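Local coordinates for AtxE2 (Asticcacaulis excentricus, PDB 5TXE), which hydrolyses the isopeptide bond of the lasso peptides Astexin-2 and Astexin-3, recognising their threaded shape and turning them into linear peptides, at residues A[39-42]-A[43-47]; A[212-215]-A[216-219]; A[635-638]-A[639-643]; A[645-648]-A[649-653]. The protein carries 1 engineered substitution. All blocks are in the same frame, centred on the assembly; numbering follows the deposited sequence.

Followed from the N terminus, the four contacts come strictly in series: none nests in or crosses another, and each closes only a turn or two of continuous chain. Contact 1 shapes the short helix 40-44 ahead of the first strands. Contact 2 folds the loop between helix 190-202 and strand 230-235 into a turn beside the active site, touching none of the other three. Contact 3 closes the loop that carries His638 after strand 628-633, and contact 4 lies on helix 643-662, which follows; Glu636 and Lys640 of the one probably hydrogen-bond His645 and Arg646 of the other. Contacts 1 and 4 pack together, tying the N-terminal helix to the hydrolase domain.

Contact 1 of 4, residues A[39-42]-A[43-47]; sequences TPEV and LVRLA
Arg45, one turn on from Glu41, folds its side chain back and places its guanidinium on that residue's backbone, where NH1 donates to Glu41 O at 3.0 Å. The oxygen lies at the guanidinium edge, 2° from its plane, and the bond is fairly straight (159° at the hydrogen), yet the donor stands above the carbonyl plane and not on a lone pair. With CG anti to its own carbonyl carbon (chi1 -68°), Arg45 runs extended to NE and passes alongside the oxygen it grips; CG is 3.4 Å from Glu41 O. The Glu41 carboxylate is not part of this bond: its chain bends at chi2, and OE2 stays 6.2 Å from Arg45 NH1.

At the other end Thr39 is the N-cap, its OG1 receiving a weak bond from Val42 N at 3.3 Å. The first bonds of helix 40-44 follow, Leu43 N to Thr39 O at 2.9 Å and Val44 N to Pro40 O at 3.0 Å. Val44 puts CG1 in the crowded position between its N and carbonyl carbon, which rests that methyl on Pro40 O at 3.5 Å. Leu43, with CG anti to its N, instead leads away to Tyr650 of helix 643-662 and Pro456 of helix 454-459, while Pro40 packs on Leu647, so one flank lies on the hydrolase domain.

The chemistry is that of a cation bound to a peptide oxygen. It needs no ionised Glu41, and the positive charge, set near the C-terminal carbonyls of this turn, is likely to be favourable for their partly negative oxygens.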
loop_
_atom_site.group_PDB
_atom_site.type_symbol
_atom_site.label_atom_id
_atom_site.label_comp_id
_atom_site.label_asym_id
_atom_site.label_seq_id
_atom_site.Cartn_x
_atom_site.Cartn_y
_atom_site.Cartn_z
ATOM N N THR A 39 17.608 -8.903 -11.039
ATOM C CA THR A 39 16.957 -10.209 -10.913
ATOM C C THR A 39 16.004 -10.237 -9.727
ATOM O O THR A 39 15.963 -9.294 -8.922
ATOM C CB THR A 39 17.987 -11.288 -10.690
ATOM O OG1 THR A 39 18.665 -10.998 -9.485
ATOM C CG2 THR A 39 18.993 -11.335 -11.864
ATOM N N PRO A 40 15.193 -11.301 -9.624
ATOM C CA PRO A 40 14.344 -11.368 -8.417
ATOM C C PRO A 40 15.135 -11.338 -7.101
ATOM O O PRO A 40 14.694 -10.745 -6.160
ATOM C CB PRO A 40 13.638 -12.708 -8.566
ATOM C CG PRO A 40 13.611 -12.936 -10.049
ATOM C CD PRO A 40 14.947 -12.446 -10.512
ATOM N N GLU A 41 16.319 -11.931 -7.088
ATOM C CA GLU A 41 17.249 -11.930 -5.921
ATOM C C GLU A 41 17.684 -10.508 -5.554
ATOM O O GLU A 41 17.771 -10.171 -4.392
ATOM C CB GLU A 41 18.470 -12.880 -6.177
ATOM C CG GLU A 41 18.157 -14.417 -6.107
ATOM C CD GLU A 41 17.324 -14.984 -7.304
ATOM O OE1 GLU A 41 17.324 -14.380 -8.447
ATOM O OE2 GLU A 41 16.621 -16.049 -7.117
ATOM N N VAL A 42 17.899 -9.663 -6.558
ATOM C CA VAL A 42 18.262 -8.278 -6.316
ATOM C C VAL A 42 17.044 -7.505 -5.805
ATOM O O VAL A 42 17.130 -6.795 -4.818
ATOM C CB VAL A 42 18.850 -7.614 -7.599
ATOM C CG1 VAL A 42 19.188 -6.139 -7.365
ATOM C CG2 VAL A 42 20.113 -8.355 -8.036
ATOM N N LEU A 43 15.900 -7.679 -6.469
ATOM C CA LEU A 43 14.704 -6.906 -6.141
ATOM C C LEU A 43 14.216 -7.168 -4.719
ATOM O O LEU A 43 13.889 -6.249 -3.972
ATOM C CB LEU A 43 13.598 -7.240 -7.128
ATOM C CG LEU A 43 12.271 -6.535 -6.928
ATOM C CD1 LEU A 43 12.480 -5.028 -7.075
ATOM C CD2 LEU A 43 11.219 -7.029 -7.920
ATOM N N VAL A 44 14.158 -8.430 -4.325
ATOM C CA VAL A 44 13.622 -8.728 -3.018
ATOM C C VAL A 44 14.514 -8.154 -1.914
ATOM O O VAL A 44 14.026 -7.842 -0.827
ATOM C CB VAL A 44 13.374 -10.240 -2.819
ATOM C CG1 VAL A 44 14.677 -11.006 -2.669
ATOM C CG2 VAL A 44 12.577 -10.495 -1.540
ATOM N N ARG A 45 15.804 -7.962 -2.191
ATOM C CA ARG A 45 16.697 -7.399 -1.187
ATOM C C ARG A 45 16.792 -5.866 -1.180
ATOM O O ARG A 45 17.540 -5.321 -0.384
ATOM C CB ARG A 45 18.092 -7.965 -1.402
ATOM C CG ARG A 45 18.232 -9.452 -1.102
ATOM C CD ARG A 45 19.641 -9.915 -1.451
ATOM N NE ARG A 45 19.942 -11.230 -0.920
ATOM C CZ ARG A 45 19.619 -12.358 -1.506
ATOM N NH1 ARG A 45 18.948 -12.359 -2.650
ATOM N NH2 ARG A 45 19.972 -13.501 -0.951
ATOM N N LEU A 46 16.112 -5.171 -2.085
ATOM C CA LEU A 46 16.151 -3.657 -2.055
ATOM C C LEU A 46 15.447 -3.159 -0.825
ATOM O O LEU A 46 14.265 -3.476 -0.597
ATOM C CB LEU A 46 15.530 -3.062 -3.307
ATOM C CG LEU A 46 16.293 -3.339 -4.616
ATOM C CD1 LEU A 46 15.548 -2.847 -5.848
ATOM C CD2 LEU A 46 17.670 -2.704 -4.585
ATOM N N ALA A 47 16.180 -2.426 0.012
ATOM C CA ALA A 47 15.679 -1.957 1.276
ATOM C C ALA A 47 14.586 -0.930 1.087
ATOM O O ALA A 47 14.409 -0.424 -0.031
ATOM C CB ALA A 47 16.808 -1.345 2.062
#

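Contact 2 of 4, residues A[212-215]-A[216-219]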
loop_
_atom_site.group_PDB
_atom_site.type_symbol
_atom_site.label_atom_id
_atom_site.label_comp_id
_atom_site.label_asym_id
_atom_site.label_seq_id
_atom_site.Cartn_x
_atom_site.Cartn_y
_atom_site.Cartn_z
ATOM N N ARG A 212 -19.423 -12.632 15.404
ATOM C CA ARG A 212 -18.026 -12.588 15.844
ATOM C C ARG A 212 -17.042 -13.323 14.909
ATOM O O ARG A 212 -15.850 -13.140 15.032
ATOM C CB ARG A 212 -17.885 -13.115 17.257
ATOM C CG ARG A 212 -18.715 -12.359 18.314
ATOM C CD ARG A 212 -18.731 -13.115 19.620
ATOM N NE ARG A 212 -19.347 -14.417 19.443
ATOM C CZ ARG A 212 -19.352 -15.379 20.374
ATOM N NH1 ARG A 212 -18.762 -15.181 21.551
ATOM N NH2 ARG A 212 -19.965 -16.537 20.135
ATOM N N PHE A 213 -17.545 -14.088 13.945
ATOM C CA PHE A 213 -16.688 -14.943 13.153
ATOM C C PHE A 213 -16.360 -14.443 11.784
ATOM O O PHE A 213 -17.175 -13.817 11.115
ATOM C CB PHE A 213 -17.320 -16.309 12.985
ATOM C CG PHE A 213 -17.259 -17.158 14.215
ATOM C CD1 PHE A 213 -18.159 -16.989 15.237
ATOM C CD2 PHE A 213 -16.284 -18.119 14.350
ATOM C CE1 PHE A 213 -18.066 -17.765 16.383
ATOM C CE2 PHE A 213 -16.226 -18.928 15.443
ATOM C CZ PHE A 213 -17.101 -18.730 16.470
ATOM N N HIS A 214 -15.143 -14.764 11.349
ATOM C CA HIS A 214 -14.666 -14.488 10.004
ATOM C C HIS A 214 -13.897 -15.737 9.559
ATOM O O HIS A 214 -12.702 -15.833 9.741
ATOM C CB HIS A 214 -13.786 -13.220 9.981
ATOM C CG HIS A 214 -13.380 -12.803 8.597
ATOM N ND1 HIS A 214 -12.100 -12.956 8.101
ATOM C CD2 HIS A 214 -14.107 -12.283 7.586
ATOM C CE1 HIS A 214 -12.042 -12.490 6.868
ATOM N NE2 HIS A 214 -13.252 -12.093 6.521
ATOM N N PRO A 215 -14.598 -16.718 9.016
ATOM C CA PRO A 215 -14.076 -18.055 8.796
ATOM C C PRO A 215 -12.862 -18.115 7.889
ATOM O O PRO A 215 -11.947 -18.963 8.067
ATOM C CB PRO A 215 -15.221 -18.789 8.173
ATOM C CG PRO A 215 -16.454 -18.015 8.500
ATOM C CD PRO A 215 -16.051 -16.605 8.827
ATOM N N LEU A 216 -12.814 -17.214 6.933
ATOM C CA LEU A 216 -11.689 -17.187 6.030
ATOM C C LEU A 216 -10.383 -17.189 6.765
ATOM O O LEU A 216 -9.435 -17.936 6.386
ATOM C CB LEU A 216 -11.730 -15.968 5.098
ATOM C CG LEU A 216 -10.796 -16.044 3.881
ATOM C CD1 LEU A 216 -11.293 -17.055 2.891
ATOM C CD2 LEU A 216 -10.656 -14.672 3.232
ATOM N N THR A 217 -10.337 -16.405 7.828
ATOM C CA THR A 217 -9.123 -16.230 8.574
ATOM C C THR A 217 -8.997 -17.041 9.853
ATOM O O THR A 217 -7.934 -17.082 10.408
ATOM C CB THR A 217 -8.883 -14.750 8.890
ATOM O OG1 THR A 217 -9.944 -14.259 9.644
ATOM C CG2 THR A 217 -8.813 -13.873 7.557
ATOM N N GLY A 218 -10.043 -17.705 10.325
ATOM C CA GLY A 218 -9.881 -18.520 11.527
ATOM C C GLY A 218 -11.217 -18.898 12.125
ATOM O O GLY A 218 -12.257 -18.278 11.843
ATOM N N ALA A 219 -11.152 -19.868 13.013
ATOM C CA ALA A 219 -12.322 -20.528 13.550
ATOM C C ALA A 219 -12.617 -20.150 14.986
ATOM O O ALA A 219 -13.156 -20.948 15.726
ATOM C CB ALA A 219 -12.127 -22.020 13.438
HETATM O O HOH W 1 -13.277 -16.023 12.981
#
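His214 and Thr217 hold a beta-turn together, with Pro215 and Leu216 at its two corners, in the long loop between helix 190-202 and strand 230-235. The defining bond runs from Thr217 N to His214 O at 3.1 Å. A second turn overlaps the first, closed by a weak bond from Gly218 N to Pro215 O.

The tight part is where the His214 ring meets Thr217. His214 sets CG anti to its backbone N (chi1 -174°), which carries the imidazole across to Thr217, and ND1 meets Thr217 OG1 at 3.0 Å, at the ring edge and close to linear (175°); either atom could be the donor. The threonine methyl closes in beside the same edge, with CG2 3.5 Å from His214 ND1. Gripped there, the ring presents NE2 to Asn562 OD1, a hydrogen bond to a residue that binds Astexin-3, and makes a weak bond to the backbone of the bound peptide. Leu216 packs against a polar side chain of that peptide, its own side chain about 4 Å at nearest atoms from that of Glu610, inferred to belong to the charge relay.

Away from this edge the contact is thin. Phe213 only brushes the exposed end, CE2 lying 3.7 Å from Ala219 O in the plane of the ring. Gly218 adopts backbone angles at which a beta carbon would jam against the preceding carbonyl oxygen. Between the two arms of the turn sits a water, which accepts from His214 N at 2.8 Å and donates to Gly218 O at 2.7 Å.

Contact 3 of 4, residues A[635-638]-A[639-643]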
loop_
_atom_site.group_PDB
_atom_site.type_symbol
_atom_site.label_atom_id
_atom_site.label_comp_id
_atom_site.label_asym_id
_atom_site.label_seq_id
_atom_site.Cartn_x
_atom_site.Cartn_y
_atom_site.Cartn_z
ATOM N N ASN A 635 1.255 -19.251 7.113
ATOM C CA ASN A 635 1.366 -18.095 7.974
ATOM C C ASN A 635 1.582 -16.768 7.160
ATOM O O ASN A 635 2.498 -15.991 7.446
ATOM C CB ASN A 635 2.501 -18.305 8.981
ATOM C CG ASN A 635 2.497 -17.231 10.059
ATOM O OD1 ASN A 635 1.480 -16.616 10.294
ATOM N ND2 ASN A 635 3.634 -16.937 10.637
ATOM N N GLU A 636 0.705 -16.527 6.184
ATOM C CA GLU A 636 0.806 -15.378 5.355
ATOM C C GLU A 636 -0.498 -14.601 5.394
ATOM O O GLU A 636 -1.461 -15.035 5.963
ATOM C CB GLU A 636 1.092 -15.761 3.931
ATOM C CG GLU A 636 2.551 -15.995 3.642
ATOM C CD GLU A 636 3.368 -14.715 3.743
ATOM O OE1 GLU A 636 2.782 -13.651 3.995
ATOM O OE2 GLU A 636 4.625 -14.802 3.605
ATOM N N HIS A 637 -0.485 -13.426 4.774
ATOM C CA HIS A 637 -1.613 -12.523 4.819
ATOM C C HIS A 637 -1.895 -12.038 3.386
ATOM O O HIS A 637 -1.194 -12.359 2.430
ATOM C CB HIS A 637 -1.306 -11.347 5.750
ATOM C CG HIS A 637 -1.042 -11.760 7.136
ATOM N ND1 HIS A 637 -2.037 -12.237 7.952
ATOM C CD2 HIS A 637 0.116 -11.917 7.815
ATOM C CE1 HIS A 637 -1.511 -12.608 9.105
ATOM N NE2 HIS A 637 -0.199 -12.459 9.028
ATOM N N HIS A 638 -2.973 -11.305 3.289
ATOM C CA HIS A 638 -3.478 -10.680 2.072
ATOM C C HIS A 638 -2.367 -10.054 1.258
ATOM O O HIS A 638 -2.298 -10.282 0.059
ATOM C CB HIS A 638 -4.515 -9.640 2.553
ATOM C CG HIS A 638 -5.112 -8.803 1.495
ATOM N ND1 HIS A 638 -5.984 -9.308 0.572
ATOM C CD2 HIS A 638 -5.025 -7.469 1.251
ATOM C CE1 HIS A 638 -6.377 -8.335 -0.236
ATOM N NE2 HIS A 638 -5.798 -7.212 0.151
ATOM N N VAL A 639 -1.468 -9.340 1.918
ATOM C CA VAL A 639 -0.155 -8.965 1.358
ATOM C C VAL A 639 0.933 -9.800 2.080
ATOM O O VAL A 639 0.901 -9.915 3.323
ATOM C CB VAL A 639 0.064 -7.472 1.610
ATOM C CG1 VAL A 639 1.491 -7.063 1.343
ATOM C CG2 VAL A 639 -0.899 -6.668 0.741
ATOM N N LYS A 640 1.883 -10.366 1.341
ATOM C CA LYS A 640 2.812 -11.324 1.917
ATOM C C LYS A 640 3.956 -10.606 2.575
ATOM O O LYS A 640 4.291 -9.550 2.157
ATOM C CB LYS A 640 3.309 -12.340 0.905
ATOM C CG LYS A 640 2.207 -13.216 0.369
ATOM C CD LYS A 640 2.715 -14.127 -0.725
ATOM C CE LYS A 640 1.628 -15.035 -1.269
ATOM N NZ LYS A 640 0.673 -14.322 -2.170
ATOM N N TRP A 641 4.480 -11.174 3.657
ATOM C CA TRP A 641 5.468 -10.484 4.475
ATOM C C TRP A 641 6.787 -11.245 4.569
ATOM O O TRP A 641 7.828 -10.644 4.896
ATOM C CB TRP A 641 4.867 -10.232 5.863
ATOM C CG TRP A 641 4.628 -11.429 6.680
ATOM C CD1 TRP A 641 3.565 -12.251 6.603
ATOM C CD2 TRP A 641 5.445 -11.917 7.798
ATOM N NE1 TRP A 641 3.681 -13.262 7.568
ATOM C CE2 TRP A 641 4.831 -13.068 8.292
ATOM C CE3 TRP A 641 6.636 -11.491 8.390
ATOM C CZ2 TRP A 641 5.349 -13.800 9.370
ATOM C CZ3 TRP A 641 7.164 -12.226 9.453
ATOM C CH2 TRP A 641 6.503 -13.365 9.939
ATOM N N GLN A 642 6.793 -12.563 4.285
ATOM C CA GLN A 642 8.008 -13.357 4.499
ATOM C C GLN A 642 8.887 -13.333 3.253
ATOM O O GLN A 642 8.436 -13.641 2.159
ATOM C CB GLN A 642 7.696 -14.801 4.901
ATOM C CG GLN A 642 6.827 -14.931 6.145
ATOM C CD GLN A 642 6.662 -16.375 6.593
ATOM O OE1 GLN A 642 7.588 -17.149 6.574
ATOM N NE2 GLN A 642 5.475 -16.728 6.960
ATOM N N PRO A 643 10.133 -12.876 3.404
ATOM C CA PRO A 643 10.976 -12.679 2.231
ATOM C C PRO A 643 11.173 -13.913 1.359
ATOM O O PRO A 643 11.220 -13.771 0.124
ATOM C CB PRO A 643 12.299 -12.247 2.830
ATOM C CG PRO A 643 11.897 -11.558 4.113
ATOM C CD PRO A 643 10.785 -12.404 4.634
HETATM O O HOH W 2 -1.134 -12.941 -0.559
#
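Glu636 turns its carboxylate onto the backbone of the returning chain and uses both oxygens there: OE1 accepts from Trp641 N at 3.0 Å and OE2 from Gln642 N at 3.2 Å, each through its syn lone pair. OE2 also bonds His645 ND1 in the first turn of helix 643-662, for which Gln642 is the N-cap residue; this helix start probably stabilises the negative charge. With an alanine in place of Glu636, the N-H groups of Trp641 and Gln642 and the His645 ring would probably lose their shared acceptor, and the turn before the helix would be held less firmly.

Trp641 takes the chi1 position between its N and carbonyl carbon (68°), which brings the indole back beside Asn635. Its NE1 donates to Asn635 O at 3.0 Å in the carbonyl plane, while Gln642 NE2 reaches the same oxygen at 3.1 Å from above that plane and Gln642 OE1 accepts from Asn82 ND2. Gln642 CG sits over the middle of the indole, 3.5 Å above its plane, and Phe110 meets that ring edge-to-face.

Val639, which also loses much surface here, directly follows His638 and touches Met52 and an apolar side chain of the bound peptide. His638, inferred to belong to the charge relay, bonds Glu610 through ND1 and the peptide backbone through NE2.

As in other alpha/beta-hydrolases, this histidine loop joins the last strand of the sheet, here the outermost strand 628-633, to the helix that follows, 643-662.

Contact 4 of 4, residues A[645-648]-A[649-653]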
loop_
_atom_site.group_PDB
_atom_site.type_symbol
_atom_site.label_atom_id
_atom_site.label_comp_id
_atom_site.label_asym_id
_atom_site.label_seq_id
_atom_site.Cartn_x
_atom_site.Cartn_y
_atom_site.Cartn_z
ATOM N N HIS A 645 9.106 -16.250 0.891
ATOM C CA HIS A 645 7.873 -16.425 0.147
ATOM C C HIS A 645 7.801 -15.483 -1.042
ATOM O O HIS A 645 7.355 -15.876 -2.137
ATOM C CB HIS A 645 6.674 -16.178 1.020
ATOM C CG HIS A 645 6.457 -17.209 2.054
ATOM N ND1 HIS A 645 5.555 -17.045 3.081
ATOM C CD2 HIS A 645 6.990 -18.439 2.209
ATOM C CE1 HIS A 645 5.558 -18.127 3.833
ATOM N NE2 HIS A 645 6.466 -18.962 3.358
ATOM N N ARG A 646 8.130 -14.223 -0.804
ATOM C CA ARG A 646 8.063 -13.223 -1.880
ATOM C C ARG A 646 8.969 -13.611 -2.997
ATOM O O ARG A 646 8.586 -13.557 -4.157
ATOM C CB ARG A 646 8.426 -11.854 -1.352
ATOM C CG ARG A 646 8.596 -10.749 -2.427
ATOM C CD ARG A 646 8.464 -9.334 -1.835
ATOM N NE ARG A 646 7.049 -9.017 -1.613
ATOM C CZ ARG A 646 6.428 -9.008 -0.440
ATOM N NH1 ARG A 646 7.083 -9.184 0.731
ATOM N NH2 ARG A 646 5.121 -8.809 -0.433
ATOM N N LEU A 647 10.185 -14.053 -2.677
ATOM C CA LEU A 647 11.098 -14.450 -3.718
ATOM C C LEU A 647 10.575 -15.612 -4.532
ATOM O O LEU A 647 10.742 -15.668 -5.736
ATOM C CB LEU A 647 12.475 -14.781 -3.110
ATOM C CG LEU A 647 13.517 -15.270 -4.125
ATOM C CD1 LEU A 647 13.746 -14.231 -5.187
ATOM C CD2 LEU A 647 14.864 -15.588 -3.453
ATOM N N ALA A 648 9.937 -16.567 -3.851
ATOM C CA ALA A 648 9.397 -17.743 -4.498
ATOM C C ALA A 648 8.201 -17.361 -5.368
ATOM O O ALA A 648 8.050 -17.865 -6.435
ATOM C CB ALA A 648 8.980 -18.722 -3.439
ATOM N N VAL A 649 7.404 -16.412 -4.925
ATOM C CA VAL A 649 6.329 -15.883 -5.733
ATOM C C VAL A 649 6.868 -15.209 -7.030
ATOM O O VAL A 649 6.426 -15.519 -8.129
ATOM C CB VAL A 649 5.519 -14.875 -4.927
ATOM C CG1 VAL A 649 4.525 -14.100 -5.821
ATOM C CG2 VAL A 649 4.718 -15.620 -3.881
ATOM N N TYR A 650 7.838 -14.298 -6.866
ATOM C CA TYR A 650 8.528 -13.666 -7.991
ATOM C C TYR A 650 8.982 -14.698 -9.000
ATOM O O TYR A 650 8.700 -14.585 -10.198
ATOM C CB TYR A 650 9.775 -12.931 -7.543
ATOM C CG TYR A 650 9.615 -11.602 -6.830
ATOM C CD1 TYR A 650 8.387 -10.949 -6.676
ATOM C CD2 TYR A 650 10.741 -10.959 -6.322
ATOM C CE1 TYR A 650 8.288 -9.725 -5.995
ATOM C CE2 TYR A 650 10.661 -9.718 -5.701
ATOM C CZ TYR A 650 9.450 -9.097 -5.553
ATOM O OH TYR A 650 9.470 -7.875 -4.969
ATOM N N ASN A 651 9.682 -15.720 -8.527
ATOM C CA ASN A 651 10.291 -16.694 -9.447
ATOM C C ASN A 651 9.284 -17.576 -10.143
ATOM O O ASN A 651 9.439 -17.874 -11.323
ATOM C CB ASN A 651 11.264 -17.581 -8.716
ATOM C CG ASN A 651 12.590 -16.890 -8.495
ATOM O OD1 ASN A 651 13.053 -16.179 -9.347
ATOM N ND2 ASN A 651 13.206 -17.124 -7.376
ATOM N N ARG A 652 8.242 -17.997 -9.432
ATOM C CA ARG A 652 7.271 -18.824 -10.063
ATOM C C ARG A 652 6.432 -18.012 -11.071
ATOM O O ARG A 652 5.938 -18.546 -12.065
ATOM C CB ARG A 652 6.386 -19.477 -9.006
ATOM C CG ARG A 652 5.515 -20.582 -9.585
ATOM C CD ARG A 652 4.617 -21.176 -8.491
ATOM N NE ARG A 652 5.317 -22.121 -7.614
ATOM C CZ ARG A 652 5.683 -21.876 -6.362
ATOM N NH1 ARG A 652 5.504 -20.729 -5.833
ATOM N NH2 ARG A 652 6.297 -22.812 -5.656
ATOM N N THR A 653 6.175 -16.759 -10.759
ATOM C CA THR A 653 5.399 -15.967 -11.645
ATOM C C THR A 653 6.177 -15.692 -12.955
ATOM O O THR A 653 5.604 -15.760 -14.030
ATOM C CB THR A 653 5.012 -14.659 -10.982
ATOM O OG1 THR A 653 3.941 -14.933 -10.099
ATOM C CG2 THR A 653 4.535 -13.651 -12.010
#
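The backbone runs as regular alpha helix, each residue from Val649 to Arg652 donating to the carbonyl four positions earlier, with Tyr650 N to Arg646 O at 2.9 Å almost perfectly straight (179°). Arg646 and Tyr650, joined by that bond, also pair through their side chains. With CG anti to its backbone N (chi1 171°), the arginine lays that methylene over the phenol, a CH-pi contact in which Arg646 CG is 3.9 Å from the centroid of the Tyr650 ring and 22° off its normal. Arg646 CD continues to Tyr650 OH at 3.6 Å, and both polar ends converge on Asp450: the hydroxyl bonds its OD1, Arg646 NE its backbone oxygen. A leucine in place of Tyr650 would probably leave Asp450 OD1 without this hydroxyl and the arginine methylenes without a flat surface beneath them.

Helix 643-662 is the one that follows the active-site histidine loop in the alpha/beta-hydrolase fold. On another side Leu647 CD1 meets Asn651 ND2 at 3.7 Å, although that amide makes no hydrogen bond to Leu647 O. Val649 tucks CG2 against His645 O at 3.2 Å and faces Tyr633 of strand 628-633. Arg652 rests CB on Ala648 O at 3.5 Å, packs on Trp678 of helix 672-684, and bonds Gln605 OE1 through NH1.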